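Local coordinates for protein beta-lactamase Rm3 (Uncultured bacterium, PDB 5IQK) that probably hydrolyses the beta-lactam ring of antibiotics as a zinc-dependent subclass B3 metallo-beta-lactamase, so conferring antibiotic resistance, at residues L173-A178 against C216-S221; R18-T23 against G239-F244; L105-G110 against P123-V128; K71-S76 against A95-S100. All coordinates share one frame; numbering follows the deposited sequence.

Interaction 1 (L173-A178 against C216-S221); sequences LNMVYA and CDVLIS
Four backbone hydrogen bonds tie strand 173-178 to strand 218-221 in parallel: Val218 N to Asn174 O, Val176 N to Val218 O, Ile220 N to Val176 O at 2.8 Å and an almost straight 175°, and Ala178 N to Ile220 O. CA-H...O contacts fill in between them, the shortest from Tyr177 CA to Ile220 O at 3.2 Å.

Asp217 adds a polar clamp at the start of the ladder. Its OD2 accepts from Asn174 N on its anti lone pair, at 2.8 Å and 178°, while its own N gives a more bent bond back to Asn174 O, which thus accepts two donors.

Apolar contacts lie on both faces. On the face of Tyr177 and Ile220, Met175 is bent at chi2 and chi3 so that CE reaches Val218 CB at 3.6 Å, the two side chains lying alongside each other. On the other face Leu219 CD1 sits 3.7 Å from Ala178 CB, and Val176 CG2 rests 3.9 Å from SG of Cys216, which is disulfide-bonded to Cys250.

With helix 200-212 between them, the two strands make a beta-alpha-beta unit at the edge of the five-stranded sheet of this metallo-beta-lactamase fold.

Interaction 2 (R18-T23 against G239-F244); sequences RLFGNT and GGSDAF
Gly21 O is gripped by two N-H groups of one guanidinium. Arg18 NE gives the good bond, 2.8 Å to Gly21 O at 162°, landing on a lone pair in the carbonyl plane, and NH2 of the same side chain adds a weak one. The acceptor lies close to the guanidinium plane, so the group meets it edge-on, and the arginine folds back over the turn that follows its own strand. Thr23 O, the next well-held oxygen, accepts from Leu19 N at 2.8 Å and, weakly, from Phe20 N. With Leu19 and Phe20 both facing Thr23, this is a classic beta bulge; it is closed by a type II' turn from Phe20 to Thr23, where Gly21 has positive phi, and it links strands 17-20 and 23-25 as a hairpin at one edge of the seven-stranded sheet. Against this strand end lies the 3-10 turn 241-244, which follows helix 229-239 and meets it by packing. Leu19, with CG anti to its carbonyl carbon (chi1 -74°), sends CD2 over one face of the Phe244 ring, 3.9 Å from the centroid and offset toward the rim. Phe244 CD2 also comes within 3.6 Å of Leu19 O. Further along, Ser241 OG approaches the edge of the Phe20 ring near its plane, 4.0 Å from Phe20 CD2, while that ring also packs on Leu173 and Met175 of strand 171-178.

Interaction 3 (L105-G110 against P123-V128); sequences LDLASG and PKYPPV
Tyr125 takes the crowded first torsion, with CG between the backbone N and the carbonyl carbon (chi1 59°), and this lays its ring flat against Gly110. Gly110, which leaves the end of helix 101-109 with positive phi (72°), rests its CA over the ring face, 3.8 Å from the centroid of Tyr125. Gly110 O hangs over the same face toward the rim and accepts from Tyr125 N at 2.8 Å, in plane on a lone pair. A CB at this glycine would run into Tyr125 O. One helical turn back, Val128 N donates to Leu107 O at 2.8 Å, nearly straight at the hydrogen but from well above the carbonyl plane. Pro127 CA touches that same oxygen at 3.4 Å. Leu107 and Val128 lie side by side, CG to CG2 at 4.0 Å, both packing on Val97 of strand 96-99. The phenol hydroxyl bonds to Gly78 O, between two zinc ligands, His77 and His79. The chemistry implies a shared finish to the helix: Leu107 O, which takes a long, weak bond from Gly110 N, and Gly110 O just past the end accept N-H groups of a proline-rich loop, a water donates to both Ser109 O and Tyr125 O, and the Tyr125 ring face lies against Gly110.

Interaction 4 (K71-S76 against A95-S100); sequences KLILNS and ALVAAS
Ile73 carries the apolar part of this strand pairing. Its CB lies 3.9 Å from Val97 CG2, its neighbour in register on the next strand. From there the side chain forks. CG2, anti to the backbone N, stays beside the same Val97 methyl; CG1, anti to the carbonyl carbon (chi1 -58°), turns back toward the start of the other segment and meets Ala95 CB at 4.0 Å. The tip, CD1, extended by chi2 of 171°, runs on past that same methyl, while helix 86-93 packs on the side chain through Leu86 and Leu89. On the opposite face Leu74 CD2 reaches over Ala98 CB at 3.7 Å, and Phe140 lies against Ala98 from the second sheet.

The backbones are joined in parallel by three bonds. Ile73 N gives to Leu96 O, Ala98 N to Ile73 O at 2.8 Å, and Asn75 N to Ala98 O at 2.9 Å, the last nearly along the C=O axis although bent at the hydrogen. Val97 CA also presses on Ile73 O.

Beyond the last bond the strands part, and a water accepts from Ser100 N at 2.9 Å while lying 2.9 Å from Asn75 OD1. Ser100 OG caps the following helix through Ala103 N. Asn75 ND2 holds the carbonyl of His77, a zinc ligand. The chemistry thus passes from apolar packing to a polar strand end, where a buried asparagine, which shares a water with the N-cap residue Ser100, probably helps position the metal-binding loop.

Interaction 2 closes the longest loop, joining the first strand to the region before the C-terminal helix; the other three lie nested inside it, in chain order 4, 3, 1. Interaction 4 lies within the seven-stranded sheet, to which the strand of interaction 2 also belongs, and interaction 1 within the five-stranded one; Tyr177 meets Ser76 where the sheets face each other. Interactions 3 and 4, centres about 14 Å apart, join through Leu107 and Val128 on Val97, helix 101-109 directly following strand 96-99. Interactions 1 and 2, centres about 11 Å apart, touch, whereas the centres of 2 and 3 are about 34 Å apart, on opposite sides of the chain's centre. His77, His79 and His155 bind one zinc, Asp81, His82 and His223 another.

Interaction 1 (L173-A178 against C216-S221)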
loop_
_atom_site.group_PDB
_atom_site.type_symbol
_atom_site.label_atom_id
_atom_site.label_comp_id
_atom_site.label_asym_id
_atom_site.label_seq_id
_atom_site.Cartn_x
_atom_site.Cartn_y
_atom_site.Cartn_z
ATOM N N LEU A 173 -10.534 14.429 -8.397
ATOM C CA LEU A 173 -9.631 13.525 -9.083
ATOM C C LEU A 173 -9.772 12.122 -8.517
ATOM O O LEU A 173 -10.136 11.950 -7.352
ATOM C CB LEU A 173 -8.187 14.007 -8.964
ATOM C CG LEU A 173 -7.859 15.292 -9.719
ATOM C CD1 LEU A 173 -6.389 15.619 -9.563
ATOM C CD2 LEU A 173 -8.241 15.168 -11.183
ATOM N N ASN A 174 -9.504 11.126 -9.355
ATOM C CA ASN A 174 -9.503 9.736 -8.920
ATOM C C ASN A 174 -8.151 9.344 -8.336
ATOM O O ASN A 174 -7.126 9.419 -9.014
ATOM C CB ASN A 174 -9.879 8.808 -10.078
ATOM C CG ASN A 174 -11.247 9.116 -10.640
ATOM O OD1 ASN A 174 -12.214 9.227 -9.893
ATOM N ND2 ASN A 174 -11.333 9.277 -11.958
ATOM N N MET A 175 -8.164 8.942 -7.069
ATOM C CA MET A 175 -6.950 8.571 -6.362
ATOM C C MET A 175 -6.826 7.064 -6.333
ATOM O O MET A 175 -7.816 6.343 -6.211
ATOM C CB MET A 175 -6.952 9.109 -4.937
ATOM C CG MET A 175 -7.497 10.525 -4.812
ATOM S SD MET A 175 -6.523 11.760 -5.695
ATOM C CE MET A 175 -5.125 11.907 -4.584
ATOM N N VAL A 176 -5.596 6.589 -6.452
ATOM C CA VAL A 176 -5.333 5.160 -6.436
ATOM C C VAL A 176 -4.147 4.881 -5.532
ATOM O O VAL A 176 -3.086 5.481 -5.700
ATOM C CB VAL A 176 -5.040 4.613 -7.853
ATOM C CG1 VAL A 176 -4.705 3.109 -7.780
ATOM C CG2 VAL A 176 -6.238 4.844 -8.790
ATOM N N TYR A 177 -4.331 3.970 -4.575
ATOM C CA TYR A 177 -3.230 3.416 -3.808
ATOM C C TYR A 177 -3.043 1.999 -4.321
ATOM O O TYR A 177 -3.882 1.140 -4.053
ATOM C CB TYR A 177 -3.525 3.421 -2.301
ATOM C CG TYR A 177 -2.336 3.051 -1.429
ATOM C CD1 TYR A 177 -1.536 4.036 -0.859
ATOM C CD2 TYR A 177 -2.002 1.718 -1.187
ATOM C CE1 TYR A 177 -0.451 3.711 -0.062
ATOM C CE2 TYR A 177 -0.907 1.381 -0.399
ATOM C CZ TYR A 177 -0.143 2.382 0.163
ATOM O OH TYR A 177 0.932 2.054 0.951
ATOM N N ALA A 178 -1.983 1.774 -5.093
ATOM C CA ALA A 178 -1.778 0.474 -5.730
ATOM C C ALA A 178 -0.859 -0.392 -4.900
ATOM O O ALA A 178 0.228 0.025 -4.498
ATOM C CB ALA A 178 -1.216 0.640 -7.128
ATOM N N CYS A 216 -7.665 6.625 -12.911
ATOM C CA CYS A 216 -6.390 6.793 -12.229
ATOM C C CYS A 216 -5.738 8.154 -12.449
ATOM O O CYS A 216 -4.828 8.275 -13.260
ATOM C CB CYS A 216 -5.442 5.684 -12.688
ATOM S SG CYS A 216 -3.863 5.570 -11.821
ATOM N N ASP A 217 -6.183 9.170 -11.720
ATOM C CA ASP A 217 -5.564 10.494 -11.834
ATOM C C ASP A 217 -4.309 10.671 -10.980
ATOM O O ASP A 217 -3.312 11.222 -11.451
ATOM C CB ASP A 217 -6.574 11.583 -11.479
ATOM C CG ASP A 217 -7.713 11.645 -12.460
ATOM O OD1 ASP A 217 -7.435 11.571 -13.678
ATOM O OD2 ASP A 217 -8.877 11.757 -12.018
ATOM N N VAL A 218 -4.372 10.260 -9.716
ATOM C CA VAL A 218 -3.204 10.322 -8.842
ATOM C C VAL A 218 -2.872 8.952 -8.245
ATOM O O VAL A 218 -3.652 8.369 -7.480
ATOM C CB VAL A 218 -3.384 11.347 -7.691
ATOM C CG1 VAL A 218 -2.136 11.373 -6.806
ATOM C CG2 VAL A 218 -3.681 12.749 -8.240
ATOM N N LEU A 219 -1.693 8.456 -8.598
ATOM C CA LEU A 219 -1.232 7.155 -8.137
ATOM C C LEU A 219 -0.208 7.265 -7.015
ATOM O O LEU A 219 0.770 8.008 -7.114
ATOM C CB LEU A 219 -0.635 6.364 -9.306
ATOM C CG LEU A 219 0.048 5.037 -8.953
ATOM C CD1 LEU A 219 -0.998 4.068 -8.396
ATOM C CD2 LEU A 219 0.768 4.429 -10.157
ATOM N N ILE A 220 -0.444 6.504 -5.947
ATOM C CA ILE A 220 0.579 6.226 -4.952
ATOM C C ILE A 220 0.781 4.706 -4.878
ATOM O O ILE A 220 -0.165 3.961 -4.605
ATOM C CB ILE A 220 0.216 6.759 -3.558
ATOM C CG1 ILE A 220 -0.124 8.255 -3.605
ATOM C CG2 ILE A 220 1.363 6.501 -2.585
ATOM C CD1 ILE A 220 -1.614 8.529 -3.740
ATOM N N SER A 221 1.994 4.242 -5.140
ATOM C CA SER A 221 2.291 2.807 -5.015
ATOM C C SER A 221 2.822 2.478 -3.620
ATOM O O SER A 221 3.499 3.299 -2.998
ATOM C CB SER A 221 3.307 2.368 -6.078
ATOM O OG SER A 221 4.411 3.255 -6.084
#

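Interaction 2 (R18-T23 against G239-F244)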
loop_
_atom_site.group_PDB
_atom_site.type_symbol
_atom_site.label_atom_id
_atom_site.label_comp_id
_atom_site.label_asym_id
_atom_site.label_seq_id
_atom_site.Cartn_x
_atom_site.Cartn_y
_atom_site.Cartn_z
ATOM N N ARG A 18 1.114 17.317 1.002
ATOM C CA ARG A 18 -0.159 17.125 0.405
ATOM C C ARG A 18 -0.035 16.650 -1.008
ATOM O O ARG A 18 0.770 17.114 -1.759
ATOM C CB ARG A 18 -0.950 18.435 0.414
ATOM C CG ARG A 18 -2.212 18.391 -0.399
ATOM C CD ARG A 18 -2.807 19.783 -0.544
ATOM N NE ARG A 18 -4.166 19.904 -0.057
ATOM C CZ ARG A 18 -4.768 21.052 0.094
ATOM N NH1 ARG A 18 -4.123 22.151 -0.220
ATOM N NH2 ARG A 18 -6.006 21.117 0.520
ATOM N N LEU A 19 -0.860 15.698 -1.372
ATOM C CA LEU A 19 -0.866 15.181 -2.733
ATOM C C LEU A 19 -1.890 15.910 -3.575
ATOM O O LEU A 19 -1.550 16.573 -4.558
ATOM C CB LEU A 19 -1.156 13.685 -2.733
ATOM C CG LEU A 19 0.015 12.844 -2.267
ATOM C CD1 LEU A 19 -0.500 11.485 -1.808
ATOM C CD2 LEU A 19 1.004 12.702 -3.414
ATOM N N PHE A 20 -3.150 15.772 -3.175
ATOM C CA PHE A 20 -4.256 16.471 -3.805
ATOM C C PHE A 20 -5.424 16.536 -2.836
ATOM O O PHE A 20 -5.819 15.522 -2.269
ATOM C CB PHE A 20 -4.678 15.787 -5.104
ATOM C CG PHE A 20 -5.713 16.555 -5.871
ATOM C CD1 PHE A 20 -7.054 16.204 -5.796
ATOM C CD2 PHE A 20 -5.352 17.644 -6.644
ATOM C CE1 PHE A 20 -8.013 16.918 -6.494
ATOM C CE2 PHE A 20 -6.306 18.370 -7.340
ATOM C CZ PHE A 20 -7.637 18.007 -7.265
ATOM N N GLY A 21 -5.961 17.736 -2.638
ATOM C CA GLY A 21 -7.104 17.938 -1.768
ATOM C C GLY A 21 -6.890 17.429 -0.358
ATOM O O GLY A 21 -5.970 17.851 0.336
ATOM N N ASN A 22 -7.722 16.483 0.054
ATOM C CA ASN A 22 -7.656 15.949 1.405
ATOM C C ASN A 22 -6.770 14.706 1.513
ATOM O O ASN A 22 -6.832 13.997 2.510
ATOM C CB ASN A 22 -9.064 15.630 1.921
ATOM C CG ASN A 22 -9.789 14.604 1.054
ATOM O OD1 ASN A 22 -9.643 14.594 -0.168
ATOM N ND2 ASN A 22 -10.557 13.726 1.688
ATOM N N THR A 23 -5.968 14.451 0.481
ATOM C CA THR A 23 -5.067 13.287 0.469
ATOM C C THR A 23 -3.615 13.705 0.717
ATOM O O THR A 23 -3.075 14.520 -0.027
ATOM C CB THR A 23 -5.150 12.527 -0.869
ATOM O OG1 THR A 23 -6.491 12.063 -1.094
ATOM C CG2 THR A 23 -4.181 11.318 -0.873
ATOM N N GLY A 239 5.915 23.257 -9.587
ATOM C CA GLY A 239 4.865 22.781 -10.470
ATOM C C GLY A 239 3.492 22.634 -9.835
ATOM O O GLY A 239 2.484 22.575 -10.536
ATOM N N GLY A 240 3.439 22.553 -8.514
ATOM C CA GLY A 240 2.169 22.367 -7.837
ATOM C C GLY A 240 1.636 20.945 -7.914
ATOM O O GLY A 240 2.372 19.987 -8.216
ATOM N N SER A 241 0.343 20.802 -7.640
ATOM C CA SER A 241 -0.285 19.482 -7.576
ATOM C C SER A 241 -0.339 18.796 -8.939
ATOM O O SER A 241 -0.463 17.563 -9.010
ATOM C CB SER A 241 -1.702 19.593 -6.994
ATOM O OG SER A 241 -2.581 20.231 -7.904
ATOM N N ASP A 242 -0.254 19.583 -10.014
ATOM C CA ASP A 242 -0.224 19.035 -11.371
ATOM C C ASP A 242 0.866 17.983 -11.498
ATOM O O ASP A 242 0.744 17.021 -12.258
ATOM C CB ASP A 242 0.023 20.122 -12.413
ATOM C CG ASP A 242 -1.250 20.807 -12.878
ATOM O OD1 ASP A 242 -2.355 20.331 -12.543
ATOM O OD2 ASP A 242 -1.133 21.816 -13.605
ATOM N N ALA A 243 1.943 18.186 -10.751
ATOM C CA ALA A 243 3.080 17.288 -10.804
ATOM C C ALA A 243 2.731 15.862 -10.379
ATOM O O ALA A 243 3.408 14.921 -10.790
ATOM C CB ALA A 243 4.201 17.821 -9.938
ATOM N N PHE A 244 1.694 15.703 -9.554
ATOM C CA PHE A 244 1.301 14.375 -9.077
ATOM C C PHE A 244 0.230 13.736 -9.952
ATOM O O PHE A 244 -0.088 12.559 -9.790
ATOM C CB PHE A 244 0.800 14.450 -7.636
ATOM C CG PHE A 244 1.840 14.887 -6.661
ATOM C CD1 PHE A 244 2.931 14.083 -6.385
ATOM C CD2 PHE A 244 1.732 16.111 -6.011
ATOM C CE1 PHE A 244 3.899 14.486 -5.489
ATOM C CE2 PHE A 244 2.708 16.524 -5.115
ATOM C CZ PHE A 244 3.801 15.696 -4.859
#

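Interaction 3 (L105-G110 against P123-V128)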
loop_
_atom_site.group_PDB
_atom_site.type_symbol
_atom_site.label_atom_id
_atom_site.label_comp_id
_atom_site.label_asym_id
_atom_site.label_seq_id
_atom_site.Cartn_x
_atom_site.Cartn_y
_atom_site.Cartn_z
ATOM N N LEU A 105 -5.234 -12.829 7.883
ATOM C CA LEU A 105 -4.632 -13.983 8.537
ATOM C C LEU A 105 -3.195 -13.670 8.930
ATOM O O LEU A 105 -2.770 -14.002 10.040
ATOM C CB LEU A 105 -4.678 -15.213 7.634
ATOM C CG LEU A 105 -6.053 -15.809 7.345
ATOM C CD1 LEU A 105 -5.902 -16.925 6.325
ATOM C CD2 LEU A 105 -6.688 -16.320 8.625
ATOM N N ASP A 106 -2.448 -13.031 8.028
ATOM C CA ASP A 106 -1.082 -12.606 8.354
ATOM C C ASP A 106 -1.079 -11.609 9.516
ATOM O O ASP A 106 -0.314 -11.757 10.471
ATOM C CB ASP A 106 -0.382 -11.949 7.156
ATOM C CG ASP A 106 -0.312 -12.842 5.936
ATOM O OD1 ASP A 106 -0.493 -14.067 6.069
ATOM O OD2 ASP A 106 -0.065 -12.303 4.836
ATOM N N LEU A 107 -1.937 -10.592 9.424
ATOM C CA LEU A 107 -1.990 -9.537 10.436
ATOM C C LEU A 107 -2.304 -10.090 11.819
ATOM O O LEU A 107 -1.697 -9.675 12.811
ATOM C CB LEU A 107 -3.025 -8.476 10.056
ATOM C CG LEU A 107 -2.544 -7.314 9.185
ATOM C CD1 LEU A 107 -1.873 -7.784 7.887
ATOM C CD2 LEU A 107 -3.717 -6.388 8.902
ATOM N N ALA A 108 -3.234 -11.040 11.875
ATOM C CA ALA A 108 -3.685 -11.604 13.140
ATOM C C ALA A 108 -2.591 -12.399 13.861
ATOM O O ALA A 108 -2.567 -12.452 15.095
ATOM C CB ALA A 108 -4.923 -12.489 12.916
ATOM N N SER A 109 -1.676 -12.993 13.104
ATOM C CA SER A 109 -0.632 -13.807 13.710
ATOM C C SER A 109 0.716 -13.097 13.702
ATOM O O SER A 109 1.655 -13.523 14.369
ATOM C CB SER A 109 -0.510 -15.146 12.978
ATOM O OG SER A 109 -0.111 -14.945 11.633
ATOM N N GLY A 110 0.799 -12.006 12.950
ATOM C CA GLY A 110 2.038 -11.259 12.824
ATOM C C GLY A 110 3.066 -12.002 11.980
ATOM O O GLY A 110 4.267 -11.755 12.090
ATOM N N PRO A 123 10.750 -11.549 9.242
ATOM C CA PRO A 123 10.568 -11.626 10.694
ATOM C C PRO A 123 9.100 -11.569 11.098
ATOM O O PRO A 123 8.278 -11.070 10.322
ATOM C CB PRO A 123 11.302 -10.380 11.216
ATOM C CG PRO A 123 12.110 -9.849 10.057
ATOM C CD PRO A 123 11.372 -10.281 8.826
ATOM N N LYS A 124 8.774 -12.063 12.290
ATOM C CA LYS A 124 7.434 -11.862 12.848
ATOM C C LYS A 124 7.267 -10.384 13.196
ATOM O O LYS A 124 8.259 -9.688 13.425
ATOM C CB LYS A 124 7.216 -12.720 14.094
ATOM C CG LYS A 124 7.348 -14.217 13.848
ATOM C CD LYS A 124 7.187 -15.027 15.126
ATOM C CE LYS A 124 7.489 -16.502 14.872
ATOM N NZ LYS A 124 7.038 -17.401 15.977
ATOM N N TYR A 125 6.024 -9.910 13.245
ATOM C CA TYR A 125 5.742 -8.527 13.648
ATOM C C TYR A 125 4.541 -8.477 14.616
ATOM O O TYR A 125 3.847 -9.484 14.796
ATOM C CB TYR A 125 5.508 -7.639 12.414
ATOM C CG TYR A 125 4.367 -8.051 11.492
ATOM C CD1 TYR A 125 3.051 -7.683 11.769
ATOM C CD2 TYR A 125 4.618 -8.747 10.322
ATOM C CE1 TYR A 125 2.007 -8.041 10.915
ATOM C CE2 TYR A 125 3.587 -9.120 9.457
ATOM C CZ TYR A 125 2.285 -8.759 9.759
ATOM O OH TYR A 125 1.258 -9.113 8.900
ATOM N N PRO A 126 4.295 -7.314 15.257
ATOM C CA PRO A 126 3.206 -7.271 16.241
ATOM C C PRO A 126 1.833 -7.599 15.658
ATOM O O PRO A 126 1.418 -6.981 14.681
ATOM C CB PRO A 126 3.249 -5.822 16.739
ATOM C CG PRO A 126 4.672 -5.422 16.560
ATOM C CD PRO A 126 5.092 -6.070 15.278
ATOM N N PRO A 127 1.139 -8.585 16.246
ATOM C CA PRO A 127 -0.177 -8.984 15.734
ATOM C C PRO A 127 -1.210 -7.859 15.837
ATOM O O PRO A 127 -1.213 -7.106 16.815
ATOM C CB PRO A 127 -0.560 -10.165 16.636
ATOM C CG PRO A 127 0.750 -10.678 17.164
ATOM C CD PRO A 127 1.573 -9.436 17.365
ATOM N N VAL A 128 -2.091 -7.765 14.845
ATOM C CA VAL A 128 -3.141 -6.759 14.860
ATOM C C VAL A 128 -4.359 -7.385 15.498
ATOM O O VAL A 128 -4.801 -8.461 15.087
ATOM C CB VAL A 128 -3.482 -6.247 13.459
ATOM C CG1 VAL A 128 -4.599 -5.216 13.551
ATOM C CG2 VAL A 128 -2.248 -5.641 12.810
HETATM O O HOH W 1 3.841 -12.280 15.736
HETATM O O HOH W 2 6.110 -11.617 9.253
#

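Interaction 4 (K71-S76 against A95-S100)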
loop_
_atom_site.group_PDB
_atom_site.type_symbol
_atom_site.label_atom_id
_atom_site.label_comp_id
_atom_site.label_asym_id
_atom_site.label_seq_id
_atom_site.Cartn_x
_atom_site.Cartn_y
_atom_site.Cartn_z
ATOM N N LYS A 71 -9.889 7.189 12.062
ATOM C CA LYS A 71 -10.997 6.324 12.457
ATOM C C LYS A 71 -11.025 5.015 11.676
ATOM O O LYS A 71 -11.754 4.096 12.029
ATOM C CB LYS A 71 -12.311 7.078 12.312
ATOM C CG LYS A 71 -12.352 8.269 13.277
ATOM C CD LYS A 71 -13.717 8.875 13.462
ATOM C CE LYS A 71 -13.605 10.116 14.342
ATOM N NZ LYS A 71 -12.603 9.921 15.432
ATOM N N LEU A 72 -10.218 4.934 10.627
ATOM C CA LEU A 72 -10.103 3.703 9.846
ATOM C C LEU A 72 -8.701 3.579 9.280
ATOM O O LEU A 72 -8.167 4.540 8.736
ATOM C CB LEU A 72 -11.122 3.684 8.711
ATOM C CG LEU A 72 -11.145 2.473 7.771
ATOM C CD1 LEU A 72 -11.444 1.171 8.506
ATOM C CD2 LEU A 72 -12.135 2.708 6.653
ATOM N N ILE A 73 -8.111 2.396 9.421
ATOM C CA ILE A 73 -6.795 2.103 8.866
ATOM C C ILE A 73 -6.932 0.993 7.825
ATOM O O ILE A 73 -7.553 -0.036 8.103
ATOM C CB ILE A 73 -5.805 1.656 9.954
ATOM C CG1 ILE A 73 -5.685 2.734 11.037
ATOM C CG2 ILE A 73 -4.450 1.299 9.337
ATOM C CD1 ILE A 73 -4.893 2.292 12.244
ATOM N N LEU A 74 -6.384 1.216 6.635
ATOM C CA LEU A 74 -6.455 0.238 5.551
ATOM C C LEU A 74 -5.102 -0.412 5.305
ATOM O O LEU A 74 -4.066 0.217 5.455
ATOM C CB LEU A 74 -6.938 0.888 4.263
ATOM C CG LEU A 74 -8.212 1.722 4.460
ATOM C CD1 LEU A 74 -8.630 2.375 3.158
ATOM C CD2 LEU A 74 -9.340 0.887 5.044
ATOM N N ASN A 75 -5.130 -1.681 4.920
ATOM C CA ASN A 75 -3.920 -2.423 4.606
ATOM C C ASN A 75 -3.858 -2.768 3.118
ATOM O O ASN A 75 -4.892 -2.990 2.481
ATOM C CB ASN A 75 -3.855 -3.700 5.451
ATOM C CG ASN A 75 -2.709 -4.613 5.045
ATOM O OD1 ASN A 75 -2.927 -5.734 4.576
ATOM N ND2 ASN A 75 -1.483 -4.126 5.193
ATOM N N SER A 76 -2.652 -2.798 2.564
ATOM C CA SER A 76 -2.450 -3.258 1.198
ATOM C C SER A 76 -2.159 -4.765 1.201
ATOM O O SER A 76 -2.931 -5.555 0.655
ATOM C CB SER A 76 -1.310 -2.495 0.530
ATOM O OG SER A 76 -0.131 -2.589 1.308
ATOM N N ALA A 95 -8.542 2.805 16.053
ATOM C CA ALA A 95 -9.236 2.573 14.790
ATOM C C ALA A 95 -9.258 1.098 14.421
ATOM O O ALA A 95 -8.341 0.352 14.765
ATOM C CB ALA A 95 -8.579 3.374 13.664
ATOM N N LEU A 96 -10.303 0.678 13.714
ATOM C CA LEU A 96 -10.312 -0.656 13.121
ATOM C C LEU A 96 -9.390 -0.714 11.917
ATOM O O LEU A 96 -9.175 0.300 11.254
ATOM C CB LEU A 96 -11.721 -1.065 12.707
ATOM C CG LEU A 96 -12.648 -1.341 13.883
ATOM C CD1 LEU A 96 -14.096 -1.313 13.436
ATOM C CD2 LEU A 96 -12.279 -2.685 14.498
ATOM N N VAL A 97 -8.851 -1.901 11.643
ATOM C CA VAL A 97 -8.006 -2.119 10.476
ATOM C C VAL A 97 -8.743 -2.979 9.446
ATOM O O VAL A 97 -9.275 -4.038 9.779
ATOM C CB VAL A 97 -6.668 -2.804 10.855
ATOM C CG1 VAL A 97 -5.931 -3.240 9.623
ATOM C CG2 VAL A 97 -5.801 -1.866 11.690
ATOM N N ALA A 98 -8.780 -2.528 8.197
ATOM C CA ALA A 98 -9.408 -3.320 7.144
ATOM C C ALA A 98 -8.344 -3.958 6.254
ATOM O O ALA A 98 -7.407 -3.295 5.810
ATOM C CB ALA A 98 -10.355 -2.464 6.316
ATOM N N ALA A 99 -8.503 -5.249 6.002
ATOM C CA ALA A 99 -7.557 -6.003 5.191
ATOM C C ALA A 99 -8.287 -7.131 4.499
ATOM O O ALA A 99 -9.381 -7.512 4.924
ATOM C CB ALA A 99 -6.430 -6.542 6.040
ATOM N N SER A 100 -7.682 -7.685 3.454
ATOM C CA SER A 100 -8.285 -8.823 2.757
ATOM C C SER A 100 -8.367 -10.031 3.686
ATOM O O SER A 100 -7.639 -10.112 4.675
ATOM C CB SER A 100 -7.475 -9.182 1.507
ATOM O OG SER A 100 -6.216 -9.728 1.868
HETATM O O HOH W 3 -5.158 -6.313 2.799
#